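Local coordinates for protein putative carbohydrate-active enzyme (Uncultured organism, PDB 5WH8) that probably hydrolyses glycosidic bonds in cellulose or related polysaccharides, this chain being the glycoside hydrolase family 5 cellulase part of a longer multi-modular protein, at residues Asp117-Leu122 / Lys161-Ala166; Lys56-Asp61 / Arg305-Pro310; Tyr218-Ala223 / Asn255-Trp260. One frame throughout, in Å; residues are numbered along the deposited sequence.

Contact 1 (Asp117-Leu122 / Lys161-Ala166); sequences DPNYTL and KEYAEA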
loop_
_atom_site.group_PDB
_atom_site.type_symbol
_atom_site.label_atom_id
_atom_site.label_comp_id
_atom_site.label_asym_id
_atom_site.label_seq_id
_atom_site.Cartn_x
_atom_site.Cartn_y
_atom_site.Cartn_z
ATOM N N ASP A 117 -5.605 7.172 16.401
ATOM C CA ASP A 117 -6.787 6.348 16.626
ATOM C C ASP A 117 -7.697 6.541 15.425
ATOM O O ASP A 117 -8.293 7.597 15.277
ATOM C CB ASP A 117 -7.517 6.737 17.912
ATOM C CG ASP A 117 -8.643 5.771 18.265
ATOM O OD1 ASP A 117 -9.248 5.152 17.351
ATOM O OD2 ASP A 117 -8.900 5.614 19.485
ATOM N N PRO A 118 -7.791 5.538 14.544
ATOM C CA PRO A 118 -8.527 5.807 13.300
ATOM C C PRO A 118 -10.014 6.118 13.537
ATOM O O PRO A 118 -10.655 6.737 12.690
ATOM C CB PRO A 118 -8.339 4.508 12.489
ATOM C CG PRO A 118 -8.070 3.443 13.530
ATOM C CD PRO A 118 -7.265 4.158 14.603
ATOM N N ASN A 119 -10.569 5.674 14.660
ATOM C CA ASN A 119 -11.941 6.036 14.993
ATOM C C ASN A 119 -12.170 7.540 14.986
ATOM O O ASN A 119 -13.284 8.002 14.691
ATOM C CB ASN A 119 -12.330 5.459 16.352
ATOM C CG ASN A 119 -12.424 3.965 16.321
ATOM O OD1 ASN A 119 -13.360 3.410 15.748
ATOM N ND2 ASN A 119 -11.454 3.294 16.937
ATOM N N TYR A 120 -11.121 8.309 15.277
ATOM C CA TYR A 120 -11.271 9.752 15.367
ATOM C C TYR A 120 -11.295 10.413 13.991
ATOM O O TYR A 120 -11.372 11.648 13.906
ATOM C CB TYR A 120 -10.154 10.343 16.233
ATOM C CG TYR A 120 -10.192 9.888 17.675
ATOM C CD1 TYR A 120 -11.313 9.237 18.215
ATOM C CD2 TYR A 120 -9.105 10.102 18.508
ATOM C CE1 TYR A 120 -11.327 8.819 19.543
ATOM C CE2 TYR A 120 -9.124 9.693 19.834
ATOM C CZ TYR A 120 -10.225 9.052 20.337
ATOM O OH TYR A 120 -10.229 8.641 21.666
ATOM N N THR A 121 -11.238 9.600 12.925
ATOM C CA THR A 121 -11.411 10.102 11.563
ATOM C C THR A 121 -12.725 9.649 10.906
ATOM O O THR A 121 -12.944 9.948 9.726
ATOM C CB THR A 121 -10.253 9.657 10.628
ATOM O OG1 THR A 121 -10.385 8.258 10.321
ATOM C CG2 THR A 121 -8.907 9.934 11.268
ATOM N N LEU A 122 -13.613 8.993 11.661
ATOM C CA LEU A 122 -14.788 8.347 11.068
ATOM C C LEU A 122 -15.787 9.305 10.418
ATOM O O LEU A 122 -16.471 8.906 9.463
ATOM C CB LEU A 122 -15.526 7.495 12.119
ATOM C CG LEU A 122 -14.939 6.103 12.330
ATOM C CD1 LEU A 122 -15.489 5.449 13.586
ATOM C CD2 LEU A 122 -15.212 5.228 11.131
ATOM N N LYS A 161 -10.207 -2.826 15.671
ATOM C CA LYS A 161 -11.250 -3.759 15.226
ATOM C C LYS A 161 -12.621 -3.062 15.186
ATOM O O LYS A 161 -13.401 -3.285 14.259
ATOM C CB LYS A 161 -11.273 -5.005 16.137
ATOM C CG LYS A 161 -12.178 -6.130 15.696
ATOM C CD LYS A 161 -11.895 -7.383 16.512
ATOM C CE LYS A 161 -12.674 -8.588 16.027
ATOM N NZ LYS A 161 -14.048 -8.587 16.549
ATOM N N GLU A 162 -12.903 -2.193 16.156
ATOM C CA GLU A 162 -14.160 -1.456 16.142
ATOM C C GLU A 162 -14.227 -0.465 14.974
ATOM O O GLU A 162 -15.270 -0.315 14.351
ATOM C CB GLU A 162 -14.380 -0.742 17.483
ATOM C CG GLU A 162 -14.726 -1.770 18.572
ATOM C CD GLU A 162 -15.038 -1.174 19.936
ATOM O OE1 GLU A 162 -14.405 -0.178 20.340
ATOM O OE2 GLU A 162 -15.926 -1.733 20.617
ATOM N N TYR A 163 -13.109 0.187 14.663
ATOM C CA TYR A 163 -13.031 1.031 13.469
ATOM C C TYR A 163 -13.335 0.221 12.215
ATOM O O TYR A 163 -14.138 0.634 11.381
ATOM C CB TYR A 163 -11.640 1.686 13.353
ATOM C CG TYR A 163 -11.381 2.382 12.017
ATOM C CD1 TYR A 163 -11.869 3.651 11.776
ATOM C CD2 TYR A 163 -10.682 1.744 10.992
ATOM C CE1 TYR A 163 -11.647 4.289 10.572
ATOM C CE2 TYR A 163 -10.461 2.373 9.771
ATOM C CZ TYR A 163 -10.953 3.639 9.569
ATOM O OH TYR A 163 -10.771 4.299 8.372
ATOM N N ALA A 164 -12.671 -0.923 12.079
ATOM C CA ALA A 164 -12.841 -1.764 10.898
ATOM C C ALA A 164 -14.279 -2.277 10.782
ATOM O O ALA A 164 -14.815 -2.404 9.682
ATOM C CB ALA A 164 -11.867 -2.932 10.938
ATOM N N GLU A 165 -14.898 -2.593 11.914
ATOM C CA GLU A 165 -16.270 -3.090 11.892
ATOM C C GLU A 165 -17.277 -1.967 11.574
ATOM O O GLU A 165 -18.436 -2.253 11.237
ATOM C CB GLU A 165 -16.569 -3.802 13.219
ATOM C CG GLU A 165 -15.838 -5.144 13.303
ATOM C CD GLU A 165 -15.937 -5.857 14.638
ATOM O OE1 GLU A 165 -16.382 -5.250 15.636
ATOM O OE2 GLU A 165 -15.535 -7.039 14.681
ATOM N N ALA A 166 -16.833 -0.709 11.643
ATOM C CA ALA A 166 -17.625 0.447 11.170
ATOM C C ALA A 166 -17.459 0.683 9.666
ATOM O O ALA A 166 -18.435 0.931 8.944
ATOM C CB ALA A 166 -17.239 1.729 11.953
#

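Contact 2 (Lys56-Asp61 / Arg305-Pro310); sequences KDWNID and RKLSQP. With EDO (1,2-ethanediol), chain I.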
loop_
_atom_site.group_PDB
_atom_site.type_symbol
_atom_site.label_atom_id
_atom_site.label_comp_id
_atom_site.label_asym_id
_atom_site.label_seq_id
_atom_site.Cartn_x
_atom_site.Cartn_y
_atom_site.Cartn_z
ATOM N N LYS A 56 7.007 1.008 -16.851
ATOM C CA LYS A 56 7.848 0.560 -17.958
ATOM C C LYS A 56 9.332 0.437 -17.619
ATOM O O LYS A 56 10.005 -0.451 -18.164
ATOM C CB LYS A 56 7.699 1.498 -19.162
ATOM C CG LYS A 56 6.283 1.620 -19.704
ATOM C CD LYS A 56 5.651 0.292 -20.139
ATOM C CE LYS A 56 6.307 -0.289 -21.383
ATOM N NZ LYS A 56 5.621 -1.540 -21.825
ATOM N N ASP A 57 9.846 1.320 -16.762
ATOM C CA ASP A 57 11.271 1.354 -16.414
ATOM C C ASP A 57 11.624 0.742 -15.051
ATOM O O ASP A 57 12.671 0.119 -14.914
ATOM C CB ASP A 57 11.797 2.801 -16.431
ATOM C CG ASP A 57 11.493 3.538 -17.734
ATOM O OD1 ASP A 57 11.492 2.902 -18.814
ATOM O OD2 ASP A 57 11.278 4.761 -17.674
ATOM N N TRP A 58 10.798 0.936 -14.025
ATOM C CA TRP A 58 11.103 0.333 -12.724
ATOM C C TRP A 58 10.417 -1.034 -12.553
ATOM O O TRP A 58 10.702 -1.722 -11.586
ATOM C CB TRP A 58 10.690 1.229 -11.541
ATOM C CG TRP A 58 11.273 2.617 -11.406
ATOM C CD1 TRP A 58 11.547 3.530 -12.397
ATOM C CD2 TRP A 58 11.612 3.253 -10.173
ATOM N NE1 TRP A 58 12.024 4.694 -11.840
ATOM C CE2 TRP A 58 12.080 4.546 -10.476
ATOM C CE3 TRP A 58 11.558 2.854 -8.832
ATOM C CZ2 TRP A 58 12.486 5.440 -9.497
ATOM C CZ3 TRP A 58 11.956 3.730 -7.866
ATOM C CH2 TRP A 58 12.419 5.020 -8.191
ATOM N N ASN A 59 9.487 -1.392 -13.441
ATOM C CA ASN A 59 8.832 -2.702 -13.409
ATOM C C ASN A 59 7.948 -2.912 -12.169
ATOM O O ASN A 59 7.843 -4.031 -11.662
ATOM C CB ASN A 59 9.878 -3.822 -13.493
ATOM C CG ASN A 59 10.853 -3.615 -14.634
ATOM O OD1 ASN A 59 12.053 -3.401 -14.426
ATOM N ND2 ASN A 59 10.337 -3.661 -15.850
ATOM N N ILE A 60 7.286 -1.859 -11.682
ATOM C CA ILE A 60 6.437 -2.034 -10.503
ATOM C C ILE A 60 5.170 -2.808 -10.855
ATOM O O ILE A 60 4.711 -2.773 -12.003
ATOM C CB ILE A 60 6.014 -0.695 -9.819
ATOM C CG1 ILE A 60 5.072 0.175 -10.675
ATOM C CG2 ILE A 60 7.255 0.092 -9.365
ATOM C CD1 ILE A 60 4.422 1.318 -9.897
ATOM N N ASP A 61 4.625 -3.495 -9.858
ATOM C CA ASP A 61 3.374 -4.243 -9.990
ATOM C C ASP A 61 2.187 -3.498 -9.396
ATOM O O ASP A 61 1.031 -3.845 -9.674
ATOM C CB ASP A 61 3.455 -5.576 -9.269
ATOM C CG ASP A 61 4.560 -6.475 -9.782
ATOM O OD1 ASP A 61 4.685 -6.653 -11.018
ATOM O OD2 ASP A 61 5.296 -7.007 -8.918
ATOM N N ARG A 305 16.627 -1.986 -8.357
ATOM C CA ARG A 305 17.309 -3.248 -8.622
ATOM C C ARG A 305 16.511 -4.458 -8.091
ATOM O O ARG A 305 16.410 -5.480 -8.786
ATOM C CB ARG A 305 18.714 -3.211 -8.020
ATOM C CG ARG A 305 19.591 -4.363 -8.424
ATOM C CD ARG A 305 21.061 -3.988 -8.316
ATOM N NE ARG A 305 21.891 -5.125 -8.678
ATOM C CZ ARG A 305 23.216 -5.103 -8.738
ATOM N NH1 ARG A 305 23.885 -3.989 -8.456
ATOM N NH2 ARG A 305 23.870 -6.204 -9.085
ATOM N N LYS A 306 15.911 -4.350 -6.896
ATOM C CA LYS A 306 15.046 -5.440 -6.391
ATOM C C LYS A 306 13.802 -5.647 -7.281
ATOM O O LYS A 306 13.365 -6.774 -7.532
ATOM C CB LYS A 306 14.580 -5.170 -4.961
ATOM C CG LYS A 306 15.674 -5.131 -3.882
ATOM C CD LYS A 306 16.400 -6.476 -3.755
ATOM C CE LYS A 306 17.473 -6.413 -2.653
ATOM N NZ LYS A 306 18.475 -7.472 -2.790
ATOM N N LEU A 307 13.219 -4.551 -7.746
ATOM C CA LEU A 307 12.064 -4.602 -8.639
ATOM C C LEU A 307 12.361 -5.235 -9.999
ATOM O O LEU A 307 11.435 -5.699 -10.681
ATOM C CB LEU A 307 11.525 -3.189 -8.854
ATOM C CG LEU A 307 10.835 -2.519 -7.677
ATOM C CD1 LEU A 307 10.692 -1.009 -7.885
ATOM C CD2 LEU A 307 9.449 -3.134 -7.407
ATOM N N SER A 308 13.631 -5.254 -10.400
ATOM C CA SER A 308 14.017 -5.747 -11.714
ATOM C C SER A 308 14.150 -7.260 -11.750
ATOM O O SER A 308 14.393 -7.833 -12.803
ATOM C CB SER A 308 15.334 -5.110 -12.161
ATOM O OG SER A 308 16.449 -5.755 -11.555
ATOM N N GLN A 309 14.000 -7.916 -10.600
ATOM C CA GLN A 309 14.074 -9.381 -10.549
ATOM C C GLN A 309 12.879 -9.998 -11.281
ATOM O O GLN A 309 11.868 -9.332 -11.528
ATOM C CB GLN A 309 14.113 -9.875 -9.099
ATOM C CG GLN A 309 15.278 -9.329 -8.272
ATOM C CD GLN A 309 16.636 -9.481 -8.942
ATOM O OE1 GLN A 309 17.016 -10.559 -9.390
ATOM N NE2 GLN A 309 17.381 -8.385 -9.000
ATOM N N PRO A 310 12.997 -11.278 -11.658
ATOM C CA PRO A 310 11.848 -11.959 -12.272
ATOM C C PRO A 310 10.572 -11.815 -11.440
ATOM O O PRO A 310 10.628 -11.829 -10.207
ATOM C CB PRO A 310 12.298 -13.419 -12.328
ATOM C CG PRO A 310 13.782 -13.340 -12.398
ATOM C CD PRO A 310 14.180 -12.153 -11.580
HETATM C C1 EDO I . 17.950 -10.255 -0.760
HETATM O O1 EDO I . 19.251 -10.284 -1.373
HETATM C C2 EDO I . 16.769 -9.907 -1.684
HETATM O O2 EDO I . 16.911 -10.281 -3.072
#

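Contact 3 (Tyr218-Ala223 / Asn255-Trp260); sequences YLRDKA and NTWMDW. With EDO (1,2-ethanediol), chain N.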
loop_
_atom_site.group_PDB
_atom_site.type_symbol
_atom_site.label_atom_id
_atom_site.label_comp_id
_atom_site.label_asym_id
_atom_site.label_seq_id
_atom_site.Cartn_x
_atom_site.Cartn_y
_atom_site.Cartn_z
ATOM N N TYR A 218 12.773 -9.200 16.134
ATOM C CA TYR A 218 11.580 -9.134 16.998
ATOM C C TYR A 218 10.301 -8.949 16.175
ATOM O O TYR A 218 9.276 -9.611 16.417
ATOM C CB TYR A 218 11.706 -7.995 18.022
ATOM C CG TYR A 218 10.531 -7.753 18.989
ATOM C CD1 TYR A 218 9.674 -8.778 19.408
ATOM C CD2 TYR A 218 10.294 -6.478 19.496
ATOM C CE1 TYR A 218 8.627 -8.522 20.313
ATOM C CE2 TYR A 218 9.257 -6.220 20.379
ATOM C CZ TYR A 218 8.429 -7.237 20.786
ATOM O OH TYR A 218 7.408 -6.938 21.669
ATOM N N LEU A 219 10.345 -8.046 15.196
ATOM C CA LEU A 219 9.165 -7.811 14.379
ATOM C C LEU A 219 8.874 -8.969 13.423
ATOM O O LEU A 219 7.710 -9.283 13.192
ATOM C CB LEU A 219 9.305 -6.483 13.602
ATOM C CG LEU A 219 8.019 -6.018 12.899
ATOM C CD1 LEU A 219 6.811 -5.921 13.849
ATOM C CD2 LEU A 219 8.296 -4.666 12.206
ATOM N N ARG A 220 9.912 -9.594 12.855
ATOM C CA ARG A 220 9.710 -10.799 12.037
ATOM C C ARG A 220 9.071 -11.913 12.866
ATOM O O ARG A 220 8.198 -12.633 12.382
ATOM C CB ARG A 220 11.032 -11.279 11.409
ATOM C CG ARG A 220 11.523 -10.349 10.280
ATOM C CD ARG A 220 12.714 -10.896 9.524
ATOM N NE ARG A 220 13.948 -10.891 10.311
ATOM C CZ ARG A 220 14.826 -9.885 10.349
ATOM N NH1 ARG A 220 14.600 -8.754 9.681
ATOM N NH2 ARG A 220 15.933 -9.983 11.077
ATOM N N ASP A 221 9.477 -12.037 14.128
ATOM C CA ASP A 221 8.907 -13.074 14.997
ATOM C C ASP A 221 7.422 -12.791 15.293
ATOM O O ASP A 221 6.582 -13.694 15.281
ATOM C CB ASP A 221 9.659 -13.169 16.335
ATOM C CG ASP A 221 11.035 -13.804 16.227
ATOM O OD1 ASP A 221 11.330 -14.543 15.263
ATOM O OD2 ASP A 221 11.847 -13.552 17.150
ATOM N N LYS A 222 7.091 -11.531 15.586
ATOM C CA LYS A 222 5.694 -11.117 15.746
ATOM C C LYS A 222 4.867 -11.445 14.500
ATOM O O LYS A 222 3.748 -11.960 14.581
ATOM C CB LYS A 222 5.604 -9.607 16.033
ATOM C CG LYS A 222 5.974 -9.261 17.475
ATOM C CD LYS A 222 6.385 -7.796 17.685
ATOM C CE LYS A 222 5.268 -6.777 17.385
ATOM N NZ LYS A 222 4.072 -6.914 18.261
ATOM N N ALA A 223 5.433 -11.151 13.335
ATOM C CA ALA A 223 4.737 -11.442 12.088
ATOM C C ALA A 223 4.537 -12.946 11.928
ATOM O O ALA A 223 3.471 -13.399 11.466
ATOM C CB ALA A 223 5.494 -10.874 10.898
ATOM N N ASN A 255 18.027 -6.584 3.061
ATOM C CA ASN A 255 18.165 -7.856 2.323
ATOM C C ASN A 255 17.604 -9.030 3.137
ATOM O O ASN A 255 16.934 -9.907 2.597
ATOM C CB ASN A 255 19.628 -8.114 1.950
ATOM C CG ASN A 255 20.096 -7.292 0.748
ATOM O OD1 ASN A 255 19.296 -6.790 -0.035
ATOM N ND2 ASN A 255 21.416 -7.195 0.576
ATOM N N THR A 256 17.861 -9.034 4.438
ATOM C CA THR A 256 17.285 -10.048 5.325
ATOM C C THR A 256 15.762 -10.027 5.282
ATOM O O THR A 256 15.136 -11.076 5.112
ATOM C CB THR A 256 17.776 -9.860 6.775
ATOM O OG1 THR A 256 19.204 -10.003 6.801
ATOM C CG2 THR A 256 17.156 -10.864 7.732
ATOM N N TRP A 257 15.172 -8.837 5.404
ATOM C CA TRP A 257 13.739 -8.681 5.274
ATOM C C TRP A 257 13.238 -9.144 3.904
ATOM O O TRP A 257 12.174 -9.754 3.827
ATOM C CB TRP A 257 13.334 -7.228 5.493
ATOM C CG TRP A 257 13.126 -6.824 6.929
ATOM C CD1 TRP A 257 13.975 -6.085 7.716
ATOM C CD2 TRP A 257 11.962 -7.073 7.736
ATOM N NE1 TRP A 257 13.413 -5.868 8.944
ATOM C CE2 TRP A 257 12.187 -6.469 8.993
ATOM C CE3 TRP A 257 10.758 -7.739 7.521
ATOM C CZ2 TRP A 257 11.251 -6.526 10.026
ATOM C CZ3 TRP A 257 9.836 -7.796 8.547
ATOM C CH2 TRP A 257 10.083 -7.187 9.781
ATOM N N MET A 258 13.957 -8.817 2.820
ATOM C CA MET A 258 13.527 -9.224 1.475
ATOM C C MET A 258 13.523 -10.731 1.322
ATOM O O MET A 258 12.577 -11.276 0.787
ATOM C CB MET A 258 14.421 -8.603 0.410
ATOM C CG MET A 258 14.245 -7.125 0.278
ATOM S SD MET A 258 12.946 -6.738 -0.902
ATOM C CE MET A 258 12.856 -4.932 -0.710
ATOM N N ASP A 259 14.555 -11.403 1.839
ATOM C CA ASP A 259 14.609 -12.866 1.766
ATOM C C ASP A 259 13.450 -13.466 2.542
ATOM O O ASP A 259 12.817 -14.454 2.108
ATOM C CB ASP A 259 15.932 -13.397 2.321
ATOM C CG ASP A 259 17.080 -13.213 1.367
ATOM O OD1 ASP A 259 16.840 -13.091 0.149
ATOM O OD2 ASP A 259 18.232 -13.200 1.841
ATOM N N TRP A 260 13.168 -12.861 3.690
ATOM C CA TRP A 260 12.110 -13.333 4.586
ATOM C C TRP A 260 10.740 -13.184 3.916
ATOM O O TRP A 260 9.907 -14.111 3.950
ATOM C CB TRP A 260 12.184 -12.557 5.927
ATOM C CG TRP A 260 11.115 -12.917 6.958
ATOM C CD1 TRP A 260 11.203 -13.868 7.933
ATOM C CD2 TRP A 260 9.840 -12.294 7.114
ATOM N NE1 TRP A 260 10.045 -13.877 8.690
ATOM C CE2 TRP A 260 9.195 -12.914 8.207
ATOM C CE3 TRP A 260 9.180 -11.257 6.444
ATOM C CZ2 TRP A 260 7.902 -12.557 8.618
ATOM C CZ3 TRP A 260 7.899 -10.911 6.845
ATOM C CH2 TRP A 260 7.279 -11.551 7.937
HETATM C C1 EDO N . 11.786 -4.489 16.844
HETATM O O1 EDO N . 12.227 -5.329 15.752
HETATM C C2 EDO N . 10.406 -3.865 16.644
HETATM O O2 EDO N . 9.365 -4.618 17.278
#

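Contact 1 (Asp117-Leu122 / Lys161-Ala166)
Asn119 and Tyr163 face each other with their CA atoms 5.3 Å apart, where the 3-10 turn 118-121 lies against helix 157-172. The fold is a TIM barrel. The turn belongs to the loop that follows strand 103-109 and runs into helix 122-135, so the contact joins that loop to helix 157-172, the helix that follows strand 142-145. Tyr163 carries most of it. Its CG is anti to the backbone N (chi1 170°), which brings that atom against Pro118. Pro118 CB sits over the centre of the Tyr163 ring, 3.6 Å from the centroid, in a CH-pi contact. Leu122 CD2 comes obliquely to Tyr163 CE1 at 3.7 Å and also reaches Ala166 CB at 4.1 Å. The Tyr163 hydroxyl is hydrogen-bonded to Ile146 O, just past strand 142-145. Just before the 3-10 turn, Asp117 OD1 accepts from Asn119 N at 3.0 Å, an Asx turn, and from Asn119 ND2 at 2.9 Å. That ND2 also bonds to Asp159 O, which ties the amide to the start of helix 157-172. The Asn119 amide stands nearly perpendicular to the Tyr163 ring, and its OD1 rests 3.3 Å from Tyr163 CA.

Contact 2 (Lys56-Asp61 / Arg305-Pro310)
Leu307 packs its side chain against the backbone and side chains of Trp58 to Ile60. Its CB lies 3.2 Å from Trp58 O. With CG anti to the carbonyl carbon of Leu307 (chi1 -70°), that atom too stays near Trp58 O. Beyond CG, the CD1 methyl meets Ile60 CG2 at 3.9 Å and Trp58 CE3 at 4.1 Å. It approaches the indole at the edge, near the ring plane, and the two side chains cross obliquely. Ile60 and Leu307 instead lie side by side and point the same way. Asn59 has a positive phi (66°) and turns the chain after helix 48-56; its CB touches Leu307 O at 3.7 Å. The segments are parts of a TIM barrel. Residues 56-61 link helix 48-56 to strand 62-68. The other segment, 305-310, begins on the last helix, 298-307. Leu307 also touches Arg32 and Trp268 on barrel strands. Segment 305-310 is bonded internally as well: Arg305 O accepts from Ser308 N, from Ser308 OG at 2.8 Å and from Gln309 NE2 at 3.1 Å, the last from above the carbonyl plane. Trp58 NE1 is satisfied by Trp293 O. No hydrogen bond crosses between the segments, which implies that apolar and van der Waals packing around Leu307 joins them.

Contact 3 (Tyr218-Ala223 / Asn255-Trp260)
Arg220 NH1 is gripped by a salt bridge to Glu253 OE2 and sits 3.2 Å from Trp257 NE1, over one face of the indole. The last pair is two donors, so it is no hydrogen bond; Trp257 NE1 donates instead to His215 O. The guanidinium is steeply turned, 75° between its plane and that of the indole. Its CZ stands 4.5 Å from the centroid of the Trp257 five-membered ring, in a cation-pi contact. Thr256 CG2 covers one face of the guanidinium, 3.6 Å from Arg220 CZ. The aliphatic part of Arg220 is used as well. Its CG lies over the Trp257 six-membered ring, 3.6 Å from the centroid, and its CD lies 3.8 Å from the centroid of the Trp260 five-membered ring; both are CH-pi contacts. A bend at chi3 (-71°) turns NE aside from the line of the chain. Helices 217-228 and 251-263 are neighbours on the outside of the TIM barrel, and strand 233-239 lies between them in sequence. The segment axes run nearly parallel, 14° apart, at 12.0 Å, a wide spacing that the long and flat side chains fill. Leu219 CG meets Trp257 CH2 at the edge of the ring, and Phe210 of strand 204-211 stacks on the same indole. Further along, Ala223 CB touches Trp260 CH2 at 3.5 Å.

How the contacts relate
All three contacts lie at the periphery of one TIM barrel, their centres 17 to 19 Å from the chain centre. Contacts 1 and 2 are on opposite sides of it, their centres 35 Å apart. Contacts 1 and 3 do not touch; their nearest atoms are about 15 Å apart. Contacts 2 and 3 do meet: Lys306 NZ lies 3.0 Å from Asn255 OD1, where helix 298-307 packs on helix 251-263. In family 5 enzymes the catalytic glutamates lie at the C-terminal ends of barrel strands 4 and 7, here 142-145 and 233-239. None of the contacts contains those positions. Contact 1 comes near strand 142-145 through Tyr163 and Ile146, and contact 3 joins the helices before and after strand 233-239.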